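Local coordinates for protein aminopeptidase YwaD (Bacillus subtilis, PDB 6HC6) that uses a pair of bound zinc ions to hydrolyse peptides from their N-terminal end, releasing residues such as arginine, lysine and leucine, at residues A[68-80]-A[223-235]. Sequence-based numbering, arbitrary orientation.
Sequences AEKKSALLIASSM and TNQTSQNIIGIKK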
ATOM      1  N   ALA A  68      -3.315 -10.657 -11.741  1.00 24.94           N
ATOM      2  CA  ALA A  68      -2.314  -9.643 -12.070  1.00 23.42           C
ATOM      3  C   ALA A  68      -1.217  -9.582 -11.015  1.00 25.81           C
ATOM      4  O   ALA A  68      -0.038  -9.408 -11.343  1.00 23.39           O
ATOM      5  CB  ALA A  68      -2.970  -8.270 -12.222  1.00 27.29           C
ATOM      6  N   GLU A  69      -1.581  -9.701  -9.739  1.00 21.83           N
ATOM      7  CA  GLU A  69      -0.542  -9.702  -8.720  1.00 23.44           C
ATOM      8  C   GLU A  69       0.319 -10.955  -8.833  1.00 24.61           C
ATOM      9  O   GLU A  69       1.542 -10.888  -8.677  1.00 26.05           O
ATOM     10  CB  GLU A  69      -1.145  -9.576  -7.318  1.00 21.29           C
ATOM     11  CG  GLU A  69      -0.085  -9.283  -6.235  1.00 19.63           C
ATOM     12  CD  GLU A  69      -0.593  -9.451  -4.817  1.00 21.10           C
ATOM     13  OE1 GLU A  69      -0.264  -8.596  -3.965  1.00 22.02           O
ATOM     14  OE2 GLU A  69      -1.296 -10.444  -4.532  1.00 24.80           O
ATOM     15  N   LYS A  70      -0.295 -12.098  -9.140  1.00 22.70           N
ATOM     16  CA  LYS A  70       0.489 -13.323  -9.272  1.00 20.37           C
ATOM     17  C   LYS A  70       1.420 -13.247 -10.479  1.00 28.20           C
ATOM     18  O   LYS A  70       2.584 -13.655 -10.396  1.00 24.00           O
ATOM     19  CB  LYS A  70      -0.447 -14.533  -9.337  1.00 33.62           C
ATOM     20  CG  LYS A  70      -0.810 -15.009  -7.912  1.00 35.90           C
ATOM     21  CD  LYS A  70      -2.231 -15.494  -7.745  1.00 45.10           C
ATOM     22  CE  LYS A  70      -2.670 -15.443  -6.270  1.00 39.45           C
ATOM     23  NZ  LYS A  70      -1.782 -16.220  -5.343  1.00 29.45           N
ATOM     24  N   LYS A  71       0.932 -12.708 -11.601  1.00 26.12           N
ATOM     25  CA  LYS A  71       1.787 -12.494 -12.767  1.00 25.06           C
ATOM     26  C   LYS A  71       2.960 -11.590 -12.416  1.00 25.61           C
ATOM     27  O   LYS A  71       4.100 -11.840 -12.832  1.00 26.09           O
ATOM     28  CB  LYS A  71       0.963 -11.883 -13.904  1.00 31.69           C
ATOM     29  CG  LYS A  71       1.576 -11.986 -15.282  1.00 42.84           C
ATOM     30  CD  LYS A  71       0.485 -12.100 -16.337  1.00 50.59           C
ATOM     31  CE  LYS A  71       1.062 -12.143 -17.745  1.00 56.63           C
ATOM     32  NZ  LYS A  71       1.439 -10.780 -18.221  1.00 56.48           N
ATOM     33  N   SER A  72       2.696 -10.536 -11.636  1.00 24.32           N
ATOM     34  CA  SER A  72       3.758  -9.626 -11.225  1.00 21.43           C
ATOM     35  C   SER A  72       4.786 -10.329 -10.354  1.00 23.56           C
ATOM     36  O   SER A  72       5.990 -10.067 -10.471  1.00 22.78           O
ATOM     37  CB  SER A  72       3.165  -8.435 -10.466  1.00 18.76           C
ATOM     38  OG  SER A  72       2.206  -7.780 -11.253  1.00 24.84           O
ATOM     39  N   ALA A  73       4.330 -11.226  -9.475  1.00 23.05           N
ATOM     40  CA  ALA A  73       5.264 -11.971  -8.636  1.00 20.21           C
ATOM     41  C   ALA A  73       6.195 -12.826  -9.481  1.00 23.30           C
ATOM     42  O   ALA A  73       7.399 -12.904  -9.206  1.00 24.53           O
ATOM     43  CB  ALA A  73       4.501 -12.835  -7.631  1.00 24.93           C
ATOM     44  N   LEU A  74       5.654 -13.479 -10.511  1.00 26.77           N
ATOM     45  CA  LEU A  74       6.489 -14.247 -11.429  1.00 28.17           C
ATOM     46  C   LEU A  74       7.525 -13.356 -12.101  1.00 23.62           C
ATOM     47  O   LEU A  74       8.680 -13.754 -12.281  1.00 25.99           O
ATOM     48  CB  LEU A  74       5.619 -14.925 -12.487  1.00 27.38           C
ATOM     49  CG  LEU A  74       4.589 -15.961 -12.032  1.00 30.64           C
ATOM     50  CD1 LEU A  74       3.906 -16.611 -13.248  1.00 32.46           C
ATOM     51  CD2 LEU A  74       5.256 -17.019 -11.172  1.00 33.74           C
ATOM     52  N   LEU A  75       7.119 -12.154 -12.510  1.00 27.11           N
ATOM     53  CA  LEU A  75       8.055 -11.253 -13.172  1.00 26.27           C
ATOM     54  C   LEU A  75       9.157 -10.810 -12.221  1.00 25.02           C
ATOM     55  O   LEU A  75      10.337 -10.769 -12.599  1.00 27.79           O
ATOM     56  CB  LEU A  75       7.303 -10.047 -13.724  1.00 28.77           C
ATOM     57  CG  LEU A  75       8.144  -8.831 -14.100  1.00 39.00           C
ATOM     58  CD1 LEU A  75       8.940  -9.112 -15.368  1.00 42.73           C
ATOM     59  CD2 LEU A  75       7.225  -7.640 -14.294  1.00 36.31           C
ATOM     60  N   ILE A  76       8.794 -10.486 -10.982  1.00 23.10           N
ATOM     61  CA  ILE A  76       9.777 -10.013 -10.015  1.00 22.87           C
ATOM     62  C   ILE A  76      10.737 -11.128  -9.646  1.00 25.15           C
ATOM     63  O   ILE A  76      11.953 -10.911  -9.563  1.00 26.77           O
ATOM     64  CB  ILE A  76       9.069  -9.439  -8.776  1.00 21.32           C
ATOM     65  CG1 ILE A  76       8.281  -8.194  -9.155  1.00 23.49           C
ATOM     66  CG2 ILE A  76      10.072  -9.132  -7.668  1.00 23.99           C
ATOM     67  CD1 ILE A  76       7.148  -7.894  -8.187  1.00 22.68           C
ATOM     68  N   ALA A  77      10.215 -12.340  -9.427  1.00 22.67           N
ATOM     69  CA  ALA A  77      11.080 -13.471  -9.107  1.00 20.32           C
ATOM     70  C   ALA A  77      12.067 -13.725 -10.232  1.00 26.65           C
ATOM     71  O   ALA A  77      13.261 -13.949  -9.995  1.00 27.30           O
ATOM     72  CB  ALA A  77      10.240 -14.723  -8.845  1.00 32.99           C
ATOM     73  N   SER A  78      11.578 -13.707 -11.474  1.00 29.00           N
ATOM     74  CA  SER A  78      12.464 -13.912 -12.613  1.00 31.78           C
ATOM     75  C   SER A  78      13.544 -12.837 -12.658  1.00 29.52           C
ATOM     76  O   SER A  78      14.721 -13.136 -12.900  1.00 29.55           O
ATOM     77  CB  SER A  78      11.643 -13.934 -13.905  1.00 36.96           C
ATOM     78  OG  SER A  78      12.460 -13.733 -15.042  1.00 50.44           O
ATOM     79  N   SER A  79      13.173 -11.587 -12.375  1.00 26.91           N
ATOM     80  CA  SER A  79      14.143 -10.499 -12.413  1.00 27.40           C
ATOM     81  C   SER A  79      15.195 -10.653 -11.328  1.00 29.04           C
ATOM     82  O   SER A  79      16.384 -10.411 -11.570  1.00 30.01           O
ATOM     83  CB  SER A  79      13.431  -9.156 -12.277  1.00 29.73           C
ATOM     84  OG  SER A  79      12.656  -8.883 -13.429  1.00 42.86           O
ATOM     85  N   MET A  80      14.779 -11.052 -10.123  1.00 24.75           N
ATOM     86  CA  MET A  80      15.739 -11.252  -9.040  1.00 24.52           C
ATOM     87  C   MET A  80      16.717 -12.376  -9.354  1.00 28.57           C
ATOM     88  O   MET A  80      17.911 -12.274  -9.052  1.00 28.48           O
ATOM     89  CB  MET A  80      14.994 -11.530  -7.735  1.00 23.65           C
ATOM     90  CG  MET A  80      14.230 -10.305  -7.205  1.00 22.36           C
ATOM     91  SD  MET A  80      13.676 -10.710  -5.538  1.00 26.10           S
ATOM     92  CE  MET A  80      12.824  -9.214  -5.040  1.00 18.73           C
ATOM     93  N   THR A 223     -13.388 -16.407  -2.302  1.00 34.46           N
ATOM     94  CA  THR A 223     -12.663 -16.998  -1.191  1.00 31.49           C
ATOM     95  C   THR A 223     -11.367 -17.644  -1.675  1.00 29.92           C
ATOM     96  O   THR A 223     -11.008 -17.584  -2.854  1.00 32.43           O
ATOM     97  CB  THR A 223     -13.538 -18.021  -0.466  1.00 39.46           C
ATOM     98  OG1 THR A 223     -13.837 -19.104  -1.355  1.00 45.27           O
ATOM     99  CG2 THR A 223     -14.835 -17.370  -0.001  1.00 52.15           C
ATOM    100  N   ASN A 224     -10.664 -18.293  -0.744  1.00 36.75           N
ATOM    101  CA  ASN A 224      -9.384 -18.933  -1.033  1.00 33.99           C
ATOM    102  C   ASN A 224      -8.365 -17.942  -1.585  1.00 28.15           C
ATOM    103  O   ASN A 224      -7.490 -18.320  -2.372  1.00 32.87           O
ATOM    104  CB  ASN A 224      -9.540 -20.104  -2.011  1.00 46.51           C
ATOM    105  CG  ASN A 224     -10.089 -21.348  -1.357  1.00 57.69           C
ATOM    106  OD1 ASN A 224     -10.464 -21.334  -0.183  1.00 58.73           O
ATOM    107  ND2 ASN A 224     -10.145 -22.438  -2.115  1.00 59.04           N
ATOM    108  N   GLN A 225      -8.459 -16.671  -1.192  1.00 28.70           N
ATOM    109  CA  GLN A 225      -7.544 -15.661  -1.709  1.00 21.83           C
ATOM    110  C   GLN A 225      -6.179 -15.785  -1.057  1.00 23.34           C
ATOM    111  O   GLN A 225      -6.071 -15.998   0.152  1.00 23.32           O
ATOM    112  CB  GLN A 225      -8.092 -14.257  -1.451  1.00 20.36           C
ATOM    113  CG  GLN A 225      -9.464 -14.024  -2.050  1.00 22.52           C
ATOM    114  CD  GLN A 225      -9.448 -14.046  -3.564  1.00 25.37           C
ATOM    115  OE1 GLN A 225      -9.002 -13.098  -4.193  1.00 25.95           O
ATOM    116  NE2 GLN A 225      -9.967 -15.120  -4.153  1.00 29.26           N
ATOM    117  N   THR A 226      -5.135 -15.631  -1.863  1.00 21.81           N
ATOM    118  CA  THR A 226      -3.768 -15.703  -1.378  1.00 21.77           C
ATOM    119  C   THR A 226      -2.934 -14.643  -2.078  1.00 20.06           C
ATOM    120  O   THR A 226      -3.237 -14.231  -3.197  1.00 22.78           O
ATOM    121  CB  THR A 226      -3.134 -17.076  -1.628  1.00 26.27           C
ATOM    122  OG1 THR A 226      -3.031 -17.301  -3.041  1.00 34.38           O
ATOM    123  CG2 THR A 226      -3.969 -18.176  -1.008  1.00 26.50           C
ATOM    124  N   SER A 227      -1.879 -14.213  -1.406  1.00 21.11           N
ATOM    125  CA  SER A 227      -0.902 -13.336  -2.028  1.00 18.26           C
ATOM    126  C   SER A 227       0.478 -13.925  -1.785  1.00 22.71           C
ATOM    127  O   SER A 227       0.591 -15.056  -1.306  1.00 25.59           O
ATOM    128  CB  SER A 227      -1.008 -11.920  -1.476  1.00 19.75           C
ATOM    129  OG  SER A 227      -0.126 -11.040  -2.168  1.00 18.21           O
ATOM    130  N   GLN A 228       1.535 -13.185  -2.111  1.00 21.81           N
ATOM    131  CA  GLN A 228       2.856 -13.746  -1.903  1.00 21.69           C
ATOM    132  C   GLN A 228       3.875 -12.625  -1.827  1.00 17.87           C
ATOM    133  O   GLN A 228       3.662 -11.520  -2.337  1.00 21.60           O
ATOM    134  CB  GLN A 228       3.241 -14.739  -3.005  1.00 22.53           C
ATOM    135  CG  GLN A 228       3.068 -14.209  -4.422  1.00 24.27           C
ATOM    136  CD  GLN A 228       1.610 -14.088  -4.816  1.00 22.19           C
ATOM    137  OE1 GLN A 228       0.808 -14.991  -4.571  1.00 28.04           O
ATOM    138  NE2 GLN A 228       1.244 -12.944  -5.389  1.00 23.98           N
ATOM    139  N   ASN A 229       4.983 -12.934  -1.166  1.00 20.49           N
ATOM    140  CA  ASN A 229       6.151 -12.075  -1.123  1.00 20.91           C
ATOM    141  C   ASN A 229       7.242 -12.742  -1.946  1.00 25.00           C
ATOM    142  O   ASN A 229       7.302 -13.973  -2.035  1.00 22.41           O
ATOM    143  CB  ASN A 229       6.652 -11.872   0.314  1.00 18.00           C
ATOM    144  CG  ASN A 229       5.590 -11.302   1.227  1.00 21.56           C
ATOM    145  OD1 ASN A 229       4.833 -10.422   0.830  1.00 20.55           O
ATOM    146  ND2 ASN A 229       5.530 -11.795   2.457  1.00 22.96           N
ATOM    147  N   ILE A 230       8.084 -11.929  -2.562  1.00 19.23           N
ATOM    148  CA  ILE A 230       9.211 -12.430  -3.347  1.00 19.04           C
ATOM    149  C   ILE A 230      10.479 -11.947  -2.670  1.00 21.55           C
ATOM    150  O   ILE A 230      10.707 -10.736  -2.561  1.00 21.84           O
ATOM    151  CB  ILE A 230       9.143 -11.970  -4.809  1.00 20.58           C
ATOM    152  CG1 ILE A 230       7.805 -12.383  -5.425  1.00 23.59           C
ATOM    153  CG2 ILE A 230      10.287 -12.594  -5.614  1.00 20.14           C
ATOM    154  CD1 ILE A 230       6.785 -11.301  -5.415  1.00 27.60           C
ATOM    155  N   ILE A 231      11.295 -12.889  -2.207  1.00 19.79           N
ATOM    156  CA  ILE A 231      12.453 -12.589  -1.387  1.00 20.28           C
ATOM    157  C   ILE A 231      13.694 -13.021  -2.147  1.00 23.28           C
ATOM    158  O   ILE A 231      13.864 -14.211  -2.424  1.00 24.71           O
ATOM    159  CB  ILE A 231      12.380 -13.299  -0.029  1.00 21.29           C
ATOM    160  CG1 ILE A 231      11.034 -13.000   0.656  1.00 23.99           C
ATOM    161  CG2 ILE A 231      13.578 -12.896   0.819  1.00 20.84           C
ATOM    162  CD1 ILE A 231      10.566 -14.149   1.548  1.00 31.21           C
ATOM    163  N   GLY A 232      14.559 -12.066  -2.463  1.00 20.78           N
ATOM    164  CA  GLY A 232      15.840 -12.373  -3.081  1.00 24.05           C
ATOM    165  C   GLY A 232      16.984 -12.002  -2.165  1.00 25.25           C
ATOM    166  O   GLY A 232      17.110 -10.841  -1.770  1.00 23.90           O
ATOM    167  N   ILE A 233      17.836 -12.963  -1.817  1.00 26.39           N
ATOM    168  CA  ILE A 233      18.834 -12.766  -0.772  1.00 23.25           C
ATOM    169  C   ILE A 233      20.225 -12.780  -1.383  1.00 31.88           C
ATOM    170  O   ILE A 233      20.569 -13.680  -2.161  1.00 26.45           O
ATOM    171  CB  ILE A 233      18.715 -13.822   0.336  1.00 24.66           C
ATOM    172  CG1 ILE A 233      17.314 -13.742   0.958  1.00 30.16           C
ATOM    173  CG2 ILE A 233      19.806 -13.610   1.369  1.00 25.82           C
ATOM    174  CD1 ILE A 233      17.089 -14.723   2.101  1.00 31.55           C
ATOM    175  N   LYS A 234      21.009 -11.773  -1.025  1.00 24.34           N
ATOM    176  CA  LYS A 234      22.441 -11.688  -1.300  1.00 26.08           C
ATOM    177  C   LYS A 234      23.157 -12.037  -0.001  1.00 31.33           C
ATOM    178  O   LYS A 234      23.211 -11.226   0.931  1.00 32.01           O
ATOM    179  CB  LYS A 234      22.788 -10.286  -1.783  1.00 29.70           C
ATOM    180  CG  LYS A 234      24.267  -9.938  -1.767  1.00 34.68           C
ATOM    181  CD  LYS A 234      24.482  -8.658  -2.561  1.00 41.10           C
ATOM    182  CE  LYS A 234      25.878  -8.113  -2.373  1.00 40.04           C
ATOM    183  NZ  LYS A 234      26.875  -8.918  -3.108  1.00 36.65           N
ATOM    184  N   LYS A 235      23.702 -13.239   0.067  1.00 31.25           N
ATOM    185  CA  LYS A 235      24.275 -13.706   1.319  1.00 31.83           C
ATOM    186  C   LYS A 235      25.795 -13.775   1.222  1.00 40.61           C
ATOM    187  O   LYS A 235      26.330 -14.203   0.192  1.00 47.27           O
ATOM    188  CB  LYS A 235      23.715 -15.091   1.685  1.00 41.11           C
ATOM    189  CG  LYS A 235      24.117 -15.590   3.071  1.00 49.79           C
ATOM    190  CD  LYS A 235      22.996 -16.338   3.769  1.00 53.16           C
ATOM    191  CE  LYS A 235      23.435 -16.823   5.148  1.00 61.05           C
ATOM    192  NZ  LYS A 235      22.431 -16.543   6.212  1.00 62.50           N
TER
HETATM  193  O   HOH W   1      -1.691 -12.612  -5.576  1.00 34.58           O
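NZ of K70 is shared by two side chains of the strand: it donates to OG1 of T226 at 2.8 Å and to OE1 of Q228 at 3.0 Å, with a weak third bond to the carbonyl O of T226. Helix 67-82 lies here on the mixed sheet of the M28 zinc-peptidase domain, running almost parallel to strand 226-234 (3° between their directions, axes 8.6 Å apart). A lysine suits this place because its long chain, bent at chi2 and chi4, reaches from the side of the helix to the strand and crosses the T226 and Q228 side chains at about a right angle. The ammonium meets OE1 of Q228 in the carbonyl plane.

Beside it, OG of S227 donates to OE2 of E69 at 2.7 Å, arriving from above the carboxylate plane. With CG anti to the backbone N (chi1 -168°) and the chain extended beyond it, E69 carries its carboxylate to the strand. There the backbone N-H groups of A293 and G65 hold OE1 and OE2 respectively, so this buried group is fixed by bonds on both oxygens. The side chain of E69 lies about 12 Å from a bound zinc ion and about 7 Å from that of H250, a zinc ligand, so it stands near the dizinc centre without binding it.

Further along, contacts become apolar. I230 fits against a smooth stretch of helix: its CD1 meets CB of A73 at 3.5 Å, while CG2 rests near CA of A77, where small alanines let the isoleucine approach the helix backbone, and CG2 of I76 closes one flank. Beyond I230, the side-chain-less G232 accommodates the thioether of M80, whose SD lies 3.5 Å from the G232 backbone N.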